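Local coordinates for protein porphyranase B (Zobellia galactanivorans, PDB 3JUU) that cleaves the sulfated red-algal polysaccharide porphyran at beta-(1->4) linkages between D-galactose and L-galactose-6-sulfate, as a glycoside hydrolase of family 16, at residues S34-G39 against Y267-S272; K40-K45 against I67-G72; L127-K132 against R140-D145. All blocks are in the same frame, centred on the assembly; numbering follows the deposited sequence.

Contact 1. Residues S34-G39 against Y267-S272; sequences SDEFEG and YNWVRS. With SO4 (sulfate ion), chain D.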
loop_
_atom_site.group_PDB
_atom_site.type_symbol
_atom_site.label_atom_id
_atom_site.label_comp_id
_atom_site.label_asym_id
_atom_site.label_seq_id
_atom_site.Cartn_x
_atom_site.Cartn_y
_atom_site.Cartn_z
ATOM N N SER A 34 -13.339 -3.219 3.017
ATOM C CA SER A 34 -13.602 -1.825 2.830
ATOM C C SER A 34 -13.867 -1.167 4.201
ATOM O O SER A 34 -14.401 -1.813 5.075
ATOM C CB SER A 34 -14.820 -1.603 1.906
ATOM O OG SER A 34 -14.586 -2.266 0.646
ATOM N N ASP A 35 -13.488 0.079 4.360
ATOM C CA ASP A 35 -13.658 0.769 5.664
ATOM C C ASP A 35 -13.576 2.257 5.436
ATOM O O ASP A 35 -12.676 2.761 4.718
ATOM C CB ASP A 35 -12.573 0.317 6.665
ATOM C CG ASP A 35 -13.054 0.378 8.145
ATOM O OD1 ASP A 35 -13.870 1.261 8.430
ATOM O OD2 ASP A 35 -12.548 -0.428 8.966
ATOM N N GLU A 36 -14.547 2.987 6.018
ATOM C CA GLU A 36 -14.543 4.457 6.002
ATOM C C GLU A 36 -13.794 4.966 7.243
ATOM O O GLU A 36 -13.464 6.145 7.295
ATOM C CB GLU A 36 -15.999 4.995 6.025
ATOM C CG GLU A 36 -16.805 4.645 4.794
ATOM C CD GLU A 36 -16.162 5.213 3.523
ATOM O OE1 GLU A 36 -15.865 6.421 3.477
ATOM O OE2 GLU A 36 -15.971 4.445 2.558
ATOM N N PHE A 37 -13.491 4.065 8.174
ATOM C CA PHE A 37 -12.654 4.426 9.375
ATOM C C PHE A 37 -13.334 5.463 10.266
ATOM O O PHE A 37 -12.655 6.354 10.823
ATOM C CB PHE A 37 -11.246 4.925 8.985
ATOM C CG PHE A 37 -10.495 3.907 8.211
ATOM C CD1 PHE A 37 -10.159 2.688 8.792
ATOM C CD2 PHE A 37 -10.110 4.181 6.883
ATOM C CE1 PHE A 37 -9.467 1.707 8.059
ATOM C CE2 PHE A 37 -9.418 3.171 6.160
ATOM C CZ PHE A 37 -9.086 1.966 6.755
ATOM N N GLU A 38 -14.652 5.268 10.438
ATOM C CA GLU A 38 -15.451 6.128 11.336
ATOM C C GLU A 38 -15.250 5.554 12.726
ATOM O O GLU A 38 -14.927 4.380 12.865
ATOM C CB GLU A 38 -16.944 6.082 10.917
ATOM C CG GLU A 38 -17.267 6.945 9.703
ATOM C CD GLU A 38 -17.035 8.433 9.918
ATOM O OE1 GLU A 38 -17.038 9.157 8.913
ATOM O OE2 GLU A 38 -16.851 8.924 11.057
ATOM N N GLY A 39 -15.447 6.352 13.756
ATOM C CA GLY A 39 -15.309 5.795 15.100
ATOM C C GLY A 39 -13.978 6.150 15.752
ATOM O O GLY A 39 -13.226 7.035 15.257
ATOM N N TYR A 267 -5.378 7.937 5.650
ATOM C CA TYR A 267 -6.242 7.310 4.641
ATOM C C TYR A 267 -7.652 7.683 5.030
ATOM O O TYR A 267 -8.096 7.269 6.111
ATOM C CB TYR A 267 -6.095 5.799 4.670
ATOM C CG TYR A 267 -4.649 5.313 4.498
ATOM C CD1 TYR A 267 -4.212 4.798 3.253
ATOM C CD2 TYR A 267 -3.735 5.347 5.564
ATOM C CE1 TYR A 267 -2.870 4.317 3.112
ATOM C CE2 TYR A 267 -2.409 4.907 5.415
ATOM C CZ TYR A 267 -1.987 4.403 4.198
ATOM O OH TYR A 267 -0.703 3.944 4.028
ATOM N N ASN A 268 -8.338 8.488 4.207
ATOM C CA ASN A 268 -9.768 8.787 4.477
ATOM C C ASN A 268 -10.679 7.568 4.324
ATOM O O ASN A 268 -11.680 7.430 5.033
ATOM C CB ASN A 268 -10.286 9.986 3.665
ATOM C CG ASN A 268 -9.674 11.277 4.084
ATOM O OD1 ASN A 268 -9.215 11.430 5.234
ATOM N ND2 ASN A 268 -9.671 12.260 3.173
ATOM N N TRP A 269 -10.302 6.627 3.451
ATOM C CA TRP A 269 -11.099 5.460 3.294
ATOM C C TRP A 269 -10.335 4.471 2.442
ATOM O O TRP A 269 -9.380 4.900 1.739
ATOM C CB TRP A 269 -12.453 5.816 2.645
ATOM C CG TRP A 269 -12.441 6.783 1.496
ATOM C CD1 TRP A 269 -12.836 8.113 1.528
ATOM C CD2 TRP A 269 -12.168 6.491 0.083
ATOM N NE1 TRP A 269 -12.791 8.643 0.254
ATOM C CE2 TRP A 269 -12.348 7.689 -0.632
ATOM C CE3 TRP A 269 -11.710 5.338 -0.614
ATOM C CZ2 TRP A 269 -12.107 7.795 -2.047
ATOM C CZ3 TRP A 269 -11.475 5.443 -2.022
ATOM C CH2 TRP A 269 -11.687 6.647 -2.708
ATOM N N VAL A 270 -10.743 3.208 2.530
ATOM C CA VAL A 270 -10.297 2.140 1.595
ATOM C C VAL A 270 -11.543 1.444 1.118
ATOM O O VAL A 270 -12.398 1.049 1.938
ATOM C CB VAL A 270 -9.405 1.107 2.289
ATOM C CG1 VAL A 270 -9.124 -0.101 1.344
ATOM C CG2 VAL A 270 -8.077 1.721 2.648
ATOM N N ARG A 271 -11.691 1.306 -0.205
ATOM C CA ARG A 271 -12.928 0.686 -0.734
ATOM C C ARG A 271 -12.492 -0.313 -1.744
ATOM O O ARG A 271 -11.717 0.024 -2.662
ATOM C CB ARG A 271 -13.808 1.816 -1.407
ATOM C CG ARG A 271 -14.233 2.869 -0.360
ATOM C CD ARG A 271 -15.002 4.026 -0.999
ATOM N NE ARG A 271 -15.419 5.029 0.000
ATOM C CZ ARG A 271 -15.743 6.273 -0.320
ATOM N NH1 ARG A 271 -15.600 6.683 -1.597
ATOM N NH2 ARG A 271 -16.070 7.159 0.627
ATOM N N SER A 272 -13.034 -1.513 -1.614
ATOM C CA SER A 272 -12.694 -2.643 -2.462
ATOM C C SER A 272 -13.996 -3.133 -3.117
ATOM O O SER A 272 -15.061 -3.113 -2.476
ATOM C CB SER A 272 -12.127 -3.704 -1.559
ATOM O OG SER A 272 -10.937 -3.246 -0.927
HETATM S S SO4 D . -15.945 10.434 -0.745
HETATM O O1 SO4 D . -16.863 11.458 -1.232
HETATM O O2 SO4 D . -16.435 9.900 0.534
HETATM O O3 SO4 D . -15.888 9.376 -1.757
HETATM O O4 SO4 D . -14.611 11.052 -0.571
HETATM O O HOH W 1 -14.591 8.247 5.301
HETATM O O HOH W 2 -15.379 1.896 2.698
#
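Asp35 pairs with Val270 in a single antiparallel bridge, a hydrogen-bonded pair in which each backbone N donates to the other residue's O, and the touching parts run 156° apart. Beyond the bridge, Ser34 OG accepts from the backbone N of Ser272 at 2.8 Å. The same hydroxyl is also bonded to Ile30 O.

Arg271 grips Glu36 side-on. Arg271 NE gives a bond of 2.7 Å to Glu36 OE2, on the syn lone pair. Arg271 NH2 reaches Glu36 OE1 at 3.0 Å, also from the syn side but 27° out of the carboxylate plane. The two bonds form a salt bridge with carboxylate and guanidinium nearly coplanar. The Arg271 chain is extended from CG to NE, while that of Glu36 bends at CG (chi2 -60°), which turns CD toward the arginine. One face of the guanidinium lies on the indole, with Arg271 NH1 over the centre of the Trp269 ring, 3.5 Å above the plane. A sulfate ion, probably from the crystallisation liquor, takes further bonds from Arg271 NH1, from Arg271 NH2 and from Trp269 NE1. In the crystal both anions meet the guanidinium at its edge; the sulfate is also bonded to His13. Water 2 donates to Glu36 OE2 and to Val270 O.

Phe37 brings its CE2 to within 4.0 Å of Val270 CG2. Asp35 CB lies over one face of the phenyl ring, toward the rim. Asp35 OD1 accepts from Phe37 N at 2.8 Å, which makes an Asx turn.

The contact lays the loop between strands 26-29 and 47-48 on strand 264-276 of the family 16 jelly roll. Strand 108-115 pairs with that strand. Phe37 packs on Leu74 of strand 73-87 and on Met240 of strand 237-242.

Contact 2. Residues K40-K45 against I67-G72; sequences KKIDEK and ISLNNG. With SO4 (sulfate ion), chain E.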
loop_
_atom_site.group_PDB
_atom_site.type_symbol
_atom_site.label_atom_id
_atom_site.label_comp_id
_atom_site.label_asym_id
_atom_site.label_seq_id
_atom_site.Cartn_x
_atom_site.Cartn_y
_atom_site.Cartn_z
ATOM N N LYS A 40 -13.713 5.488 16.874
ATOM C CA LYS A 40 -12.549 5.843 17.700
ATOM C C LYS A 40 -11.446 4.834 17.640
ATOM O O LYS A 40 -10.316 5.156 18.003
ATOM C CB LYS A 40 -13.000 6.054 19.170
ATOM C CG LYS A 40 -14.087 7.186 19.308
ATOM C CD LYS A 40 -14.740 7.302 20.705
ATOM C CE LYS A 40 -15.665 6.107 21.087
ATOM N NZ LYS A 40 -16.843 5.875 20.139
ATOM N N LYS A 41 -11.735 3.606 17.246
ATOM C CA LYS A 41 -10.725 2.518 17.280
ATOM C C LYS A 41 -10.831 1.664 15.998
ATOM O O LYS A 41 -11.925 1.294 15.577
ATOM C CB LYS A 41 -10.991 1.614 18.470
ATOM C CG LYS A 41 -10.771 2.348 19.848
ATOM C CD LYS A 41 -9.322 2.260 20.329
ATOM C CE LYS A 41 -9.155 2.867 21.756
ATOM N NZ LYS A 41 -8.825 4.355 21.729
ATOM N N ILE A 42 -9.690 1.361 15.390
ATOM C CA ILE A 42 -9.709 0.555 14.175
ATOM C C ILE A 42 -10.352 -0.793 14.464
ATOM O O ILE A 42 -10.162 -1.388 15.530
ATOM C CB ILE A 42 -8.270 0.401 13.525
ATOM C CG1 ILE A 42 -8.366 -0.267 12.139
ATOM C CG2 ILE A 42 -7.258 -0.330 14.476
ATOM C CD1 ILE A 42 -7.002 -0.196 11.341
ATOM N N ASP A 43 -11.100 -1.299 13.492
ATOM C CA ASP A 43 -11.778 -2.579 13.631
ATOM C C ASP A 43 -10.790 -3.706 13.430
ATOM O O ASP A 43 -10.358 -3.974 12.297
ATOM C CB ASP A 43 -12.909 -2.605 12.554
ATOM C CG ASP A 43 -13.638 -3.916 12.475
ATOM O OD1 ASP A 43 -13.382 -4.828 13.267
ATOM O OD2 ASP A 43 -14.516 -4.015 11.598
ATOM N N GLU A 44 -10.407 -4.371 14.532
ATOM C CA GLU A 44 -9.422 -5.423 14.451
ATOM C C GLU A 44 -9.989 -6.767 14.084
ATOM O O GLU A 44 -9.242 -7.718 13.991
ATOM C CB GLU A 44 -8.562 -5.476 15.716
ATOM C CG GLU A 44 -7.610 -4.265 15.809
ATOM C CD GLU A 44 -6.684 -4.340 17.004
ATOM O OE1 GLU A 44 -6.895 -3.513 17.921
ATOM O OE2 GLU A 44 -5.788 -5.189 17.071
ATOM N N LYS A 45 -11.307 -6.849 13.846
ATOM C CA LYS A 45 -11.799 -8.079 13.216
ATOM C C LYS A 45 -11.591 -7.957 11.678
ATOM O O LYS A 45 -11.576 -8.943 10.999
ATOM C CB LYS A 45 -13.305 -8.309 13.466
ATOM C CG LYS A 45 -13.689 -8.558 14.994
ATOM C CD LYS A 45 -13.580 -10.035 15.447
ATOM C CE LYS A 45 -12.117 -10.609 15.639
ATOM N NZ LYS A 45 -11.588 -10.747 17.055
ATOM N N ILE A 67 -1.127 3.334 15.125
ATOM C CA ILE A 67 -2.377 3.293 14.343
ATOM C C ILE A 67 -3.475 4.039 15.177
ATOM O O ILE A 67 -3.670 3.724 16.380
ATOM C CB ILE A 67 -2.879 1.845 14.088
ATOM C CG1 ILE A 67 -1.833 0.870 13.436
ATOM C CG2 ILE A 67 -4.200 1.879 13.263
ATOM C CD1 ILE A 67 -1.005 1.488 12.348
ATOM N N SER A 68 -4.144 5.023 14.607
ATOM C CA SER A 68 -5.273 5.671 15.308
ATOM C C SER A 68 -6.346 5.987 14.260
ATOM O O SER A 68 -6.052 6.016 13.011
ATOM C CB SER A 68 -4.874 6.973 16.037
ATOM O OG SER A 68 -4.298 7.921 15.171
ATOM N N LEU A 69 -7.558 6.278 14.759
ATOM C CA LEU A 69 -8.634 6.815 13.920
ATOM C C LEU A 69 -8.994 8.181 14.419
ATOM O O LEU A 69 -8.961 8.419 15.636
ATOM C CB LEU A 69 -9.894 5.950 14.035
ATOM C CG LEU A 69 -10.147 4.823 13.045
ATOM C CD1 LEU A 69 -8.948 4.047 12.401
ATOM C CD2 LEU A 69 -11.320 3.918 13.355
ATOM N N ASN A 70 -9.294 9.090 13.504
ATOM C CA ASN A 70 -9.853 10.346 13.914
ATOM C C ASN A 70 -10.623 10.911 12.742
ATOM O O ASN A 70 -10.176 10.794 11.610
ATOM C CB ASN A 70 -8.773 11.343 14.339
ATOM C CG ASN A 70 -9.367 12.498 15.146
ATOM O OD1 ASN A 70 -10.473 12.363 15.748
ATOM N ND2 ASN A 70 -8.667 13.602 15.170
ATOM N N ASN A 71 -11.774 11.514 13.011
ATOM C CA ASN A 71 -12.549 12.188 11.967
ATOM C C ASN A 71 -12.810 11.378 10.687
ATOM O O ASN A 71 -12.763 11.935 9.590
ATOM C CB ASN A 71 -11.883 13.511 11.654
ATOM C CG ASN A 71 -11.886 14.411 12.853
ATOM O OD1 ASN A 71 -12.827 14.315 13.672
ATOM N ND2 ASN A 71 -10.865 15.244 12.990
ATOM N N GLY A 72 -13.165 10.117 10.862
ATOM C CA GLY A 72 -13.470 9.245 9.703
ATOM C C GLY A 72 -12.204 9.000 8.841
ATOM O O GLY A 72 -12.296 8.923 7.628
HETATM S S SO4 E . -15.730 2.894 17.901
HETATM O O1 SO4 E . -16.341 4.247 17.832
HETATM O O2 SO4 E . -15.737 2.419 19.279
HETATM O O3 SO4 E . -16.412 1.944 17.008
HETATM O O4 SO4 E . -14.320 2.945 17.515
HETATM O O HOH W 3 -7.945 5.455 17.540
#
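Segment 40-45 is an irregular loop that passes strand 67-70 without pairing with it, and the backbones come closest at Lys40 and Leu69, whose CA atoms are 5.5 Å apart. Water 3 lies between the two segments here and accepts from Leu69 N at 2.9 Å. Its approach to Lys40 O is too short to be trusted as a bond.

Leu69 has the largest share of the contact. Its CB points toward the loop and the two methyls divide the work. Leu69 CD2 meets the backbone of Lys41, 3.5 Å from Lys41 O, while Leu69 CD1 meets Ile42 CB at 3.9 Å. The leucine torsions (chi1 -93°, chi2 31°) are off the usual staggered values. Ile42 touches Ile67 with two methyls. Ile42 CG2 and Ile42 CD1 both lie 4.0 Å from Ile67 CG2, and the two side chains cross at a slant.

A sulfate ion, probably from the crystallisation liquor, sits at Lys40 and Lys41. Lys40 N donates to sulfate O4 at 2.7 Å. Lys41 N donates to the same sulfate O4, also at 2.7 Å. Sulfate O1 accepts from Lys40 NZ at 2.9 Å. The Lys40 chain bends at its outer end, and chi4 (-59°) sets NZ on the sulfate. Farther on, Asp43 OD1 accepts from Lys45 N, an Asx turn within the loop.

This is plain surface packing. Ile42 and Ile67 both go on to touch Leu74 of strand 73-87, Val99 of strand 90-101 and Ile49. Leu69 also packs on Phe37. The contact thus lays the loop before strand 47-48 against strand 67-70, which pairs with strand 73-87.

Contact 3. Residues L127-K132 against R140-D145; sequences LINEGK and RTTELD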
loop_
_atom_site.group_PDB
_atom_site.type_symbol
_atom_site.label_atom_id
_atom_site.label_comp_id
_atom_site.label_asym_id
_atom_site.label_seq_id
_atom_site.Cartn_x
_atom_site.Cartn_y
_atom_site.Cartn_z
ATOM N N LEU A 127 -1.226 -4.776 -2.394
ATOM C CA LEU A 127 -1.871 -6.092 -2.232
ATOM C C LEU A 127 -0.758 -7.086 -2.273
ATOM O O LEU A 127 0.195 -6.914 -3.062
ATOM C CB LEU A 127 -2.794 -6.374 -3.488
ATOM C CG LEU A 127 -4.117 -5.567 -3.411
ATOM C CD1 LEU A 127 -4.776 -5.275 -4.799
ATOM C CD2 LEU A 127 -5.091 -6.363 -2.531
ATOM N N ILE A 128 -0.853 -8.163 -1.499
ATOM C CA ILE A 128 0.120 -9.249 -1.651
ATOM C C ILE A 128 -0.632 -10.546 -1.354
ATOM O O ILE A 128 -1.576 -10.551 -0.586
ATOM C CB ILE A 128 1.418 -8.975 -0.749
ATOM C CG1 ILE A 128 2.544 -9.964 -1.051
ATOM C CG2 ILE A 128 1.021 -9.028 0.779
ATOM C CD1 ILE A 128 3.851 -9.653 -0.443
ATOM N N ASN A 129 -0.175 -11.663 -1.914
ATOM C CA ASN A 129 -0.722 -12.941 -1.529
ATOM C C ASN A 129 0.019 -13.410 -0.262
ATOM O O ASN A 129 0.943 -12.722 0.239
ATOM C CB ASN A 129 -0.608 -13.946 -2.700
ATOM C CG ASN A 129 0.807 -14.479 -2.897
ATOM O OD1 ASN A 129 1.826 -13.764 -2.690
ATOM N ND2 ASN A 129 0.901 -15.793 -3.262
ATOM N N GLU A 130 -0.352 -14.571 0.223
ATOM C CA GLU A 130 0.269 -15.090 1.470
ATOM C C GLU A 130 0.699 -16.540 1.174
ATOM O O GLU A 130 -0.004 -17.490 1.483
ATOM C CB GLU A 130 -0.756 -14.955 2.622
ATOM C CG GLU A 130 -0.814 -13.484 3.081
ATOM C CD GLU A 130 -1.776 -13.246 4.224
ATOM O OE1 GLU A 130 -2.480 -14.195 4.599
ATOM O OE2 GLU A 130 -1.859 -12.094 4.727
ATOM N N GLY A 131 1.835 -16.655 0.536
ATOM C CA GLY A 131 2.185 -17.873 -0.207
ATOM C C GLY A 131 2.326 -19.064 0.749
ATOM O O GLY A 131 2.039 -20.211 0.395
ATOM N N LYS A 132 2.763 -18.840 1.987
ATOM C CA LYS A 132 3.001 -20.068 2.780
ATOM C C LYS A 132 1.675 -20.771 3.146
ATOM O O LYS A 132 1.712 -21.960 3.497
ATOM C CB LYS A 132 3.814 -19.760 4.020
ATOM C CG LYS A 132 3.101 -18.802 4.899
ATOM C CD LYS A 132 4.036 -18.487 6.149
ATOM C CE LYS A 132 3.186 -18.303 7.385
ATOM N NZ LYS A 132 1.976 -17.475 6.988
ATOM N N ARG A 140 4.334 -19.220 -4.462
ATOM C CA ARG A 140 5.110 -18.109 -5.070
ATOM C C ARG A 140 4.417 -16.812 -4.610
ATOM O O ARG A 140 3.268 -16.825 -4.212
ATOM C CB ARG A 140 5.061 -18.175 -6.610
ATOM C CG ARG A 140 3.640 -18.032 -7.149
ATOM C CD ARG A 140 3.610 -18.477 -8.642
ATOM N NE ARG A 140 2.240 -18.514 -9.172
ATOM C CZ ARG A 140 1.568 -17.503 -9.745
ATOM N NH1 ARG A 140 2.096 -16.317 -9.924
ATOM N NH2 ARG A 140 0.315 -17.700 -10.141
ATOM N N THR A 141 5.171 -15.709 -4.650
ATOM C CA THR A 141 4.677 -14.404 -4.224
ATOM C C THR A 141 4.221 -13.603 -5.418
ATOM O O THR A 141 4.933 -13.553 -6.439
ATOM C CB THR A 141 5.813 -13.645 -3.541
ATOM O OG1 THR A 141 6.161 -14.406 -2.373
ATOM C CG2 THR A 141 5.326 -12.232 -3.087
ATOM N N THR A 142 3.111 -12.906 -5.250
ATOM C CA THR A 142 2.641 -11.956 -6.223
ATOM C C THR A 142 2.347 -10.726 -5.343
ATOM O O THR A 142 1.674 -10.797 -4.349
ATOM C CB THR A 142 1.310 -12.402 -6.947
ATOM O OG1 THR A 142 0.260 -12.639 -5.980
ATOM C CG2 THR A 142 1.499 -13.633 -7.760
ATOM N N GLU A 143 2.935 -9.589 -5.715
ATOM C CA GLU A 143 2.717 -8.333 -4.972
ATOM C C GLU A 143 2.308 -7.294 -5.979
ATOM O O GLU A 143 2.977 -7.127 -6.996
ATOM C CB GLU A 143 4.057 -7.923 -4.291
ATOM C CG GLU A 143 3.931 -6.549 -3.547
ATOM C CD GLU A 143 5.289 -6.154 -2.925
ATOM O OE1 GLU A 143 6.236 -6.989 -2.855
ATOM O OE2 GLU A 143 5.409 -4.968 -2.536
ATOM N N LEU A 144 1.222 -6.576 -5.664
ATOM C CA LEU A 144 0.670 -5.518 -6.538
ATOM C C LEU A 144 0.703 -4.189 -5.711
ATOM O O LEU A 144 -0.094 -3.953 -4.828
ATOM C CB LEU A 144 -0.787 -5.928 -6.950
ATOM C CG LEU A 144 -1.406 -5.213 -8.188
ATOM C CD1 LEU A 144 -2.838 -5.679 -8.398
ATOM C CD2 LEU A 144 -1.331 -3.666 -8.062
ATOM N N ASP A 145 1.684 -3.342 -6.013
ATOM C CA ASP A 145 1.842 -2.028 -5.334
ATOM C C ASP A 145 1.070 -0.929 -6.049
ATOM O O ASP A 145 1.328 -0.623 -7.227
ATOM C CB ASP A 145 3.345 -1.696 -5.289
ATOM C CG ASP A 145 4.125 -2.804 -4.598
ATOM O OD1 ASP A 145 3.821 -3.086 -3.403
ATOM O OD2 ASP A 145 4.969 -3.439 -5.256
HETATM O O HOH W 4 3.609 -14.503 -0.687
#
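Asn129 sets its side-chain amide against the backbone of Arg140, Thr141 and Thr142. Asn129 ND2 donates to Arg140 O at 2.8 Å, with the acceptor close to the amide plane. Asn129 OD1 accepts from Thr142 N at 3.0 Å, but this donor stands 63° out of the plane of the amide carbonyl. A chi1 of 76° puts CG between the backbone N and the carbonyl carbon. The side chain crosses that of Thr142 at about a right angle, with Asn129 CB 3.6 Å from Thr142 OG1. Asn129 N also donates to Thr142 O. Water 4 accepts from Gly131 N and lies 2.8 Å from Asn129 OD1, to which it can donate. It also lies 3.1 Å from Thr141 OG1, which is bonded to Asn175 as well.

These bonds continue an antiparallel ladder. Leu127 and Leu144 form a hydrogen-bonded pair, Ile128 and Glu143 a non-hydrogen-bonded one. The strands belong to the jelly roll of family 16, and strand 141-150 carries the catalytic acids: Glu143 is assigned as nucleophile and Glu148 as proton donor. Glu143 and Ile128 lie on one face, Leu127 and Leu144 on the other.

On the face of the glutamate, Ile128 CG1 packs 4.1 Å from Glu143 CB, and Ile128 CD1 meets Thr141 CG2 at 4.0 Å. The Glu143 chain is extended, with CG anti to the backbone N (chi1 177°), and its CG passes near Leu127 O. Glu143 OE1 makes a salt bridge with Arg174, and OE2 is bonded to a glycerol, probably from the crystallisation liquor. On the other face, Leu127 and Leu144 lie side by side, their CB atoms 4.0 Å apart, and Leu127 packs on Leu238 of strand 237-242.

How the contacts relate
After strand 26-29 the chain reaches residues 34-39, whose partner on strand 264-276 comes only near the C terminus. Contact 1 therefore closes a loop that spans most of the chain, and both other contacts lie within it. Contact 2 follows directly and joins the same N-terminal loop to strand 67-70. Contact 3 comes later, as a short loop between neighbouring strands 122-128 and 141-150. Contacts 2 and 3 are in series. Contacts 1 and 2 touch where Leu69 packs on the backbone of Phe37, Glu38 and Gly39, their centres about 9 Å apart. Contact 3 stands apart at the catalytic strand, its centre about 22 Å from that of contact 1.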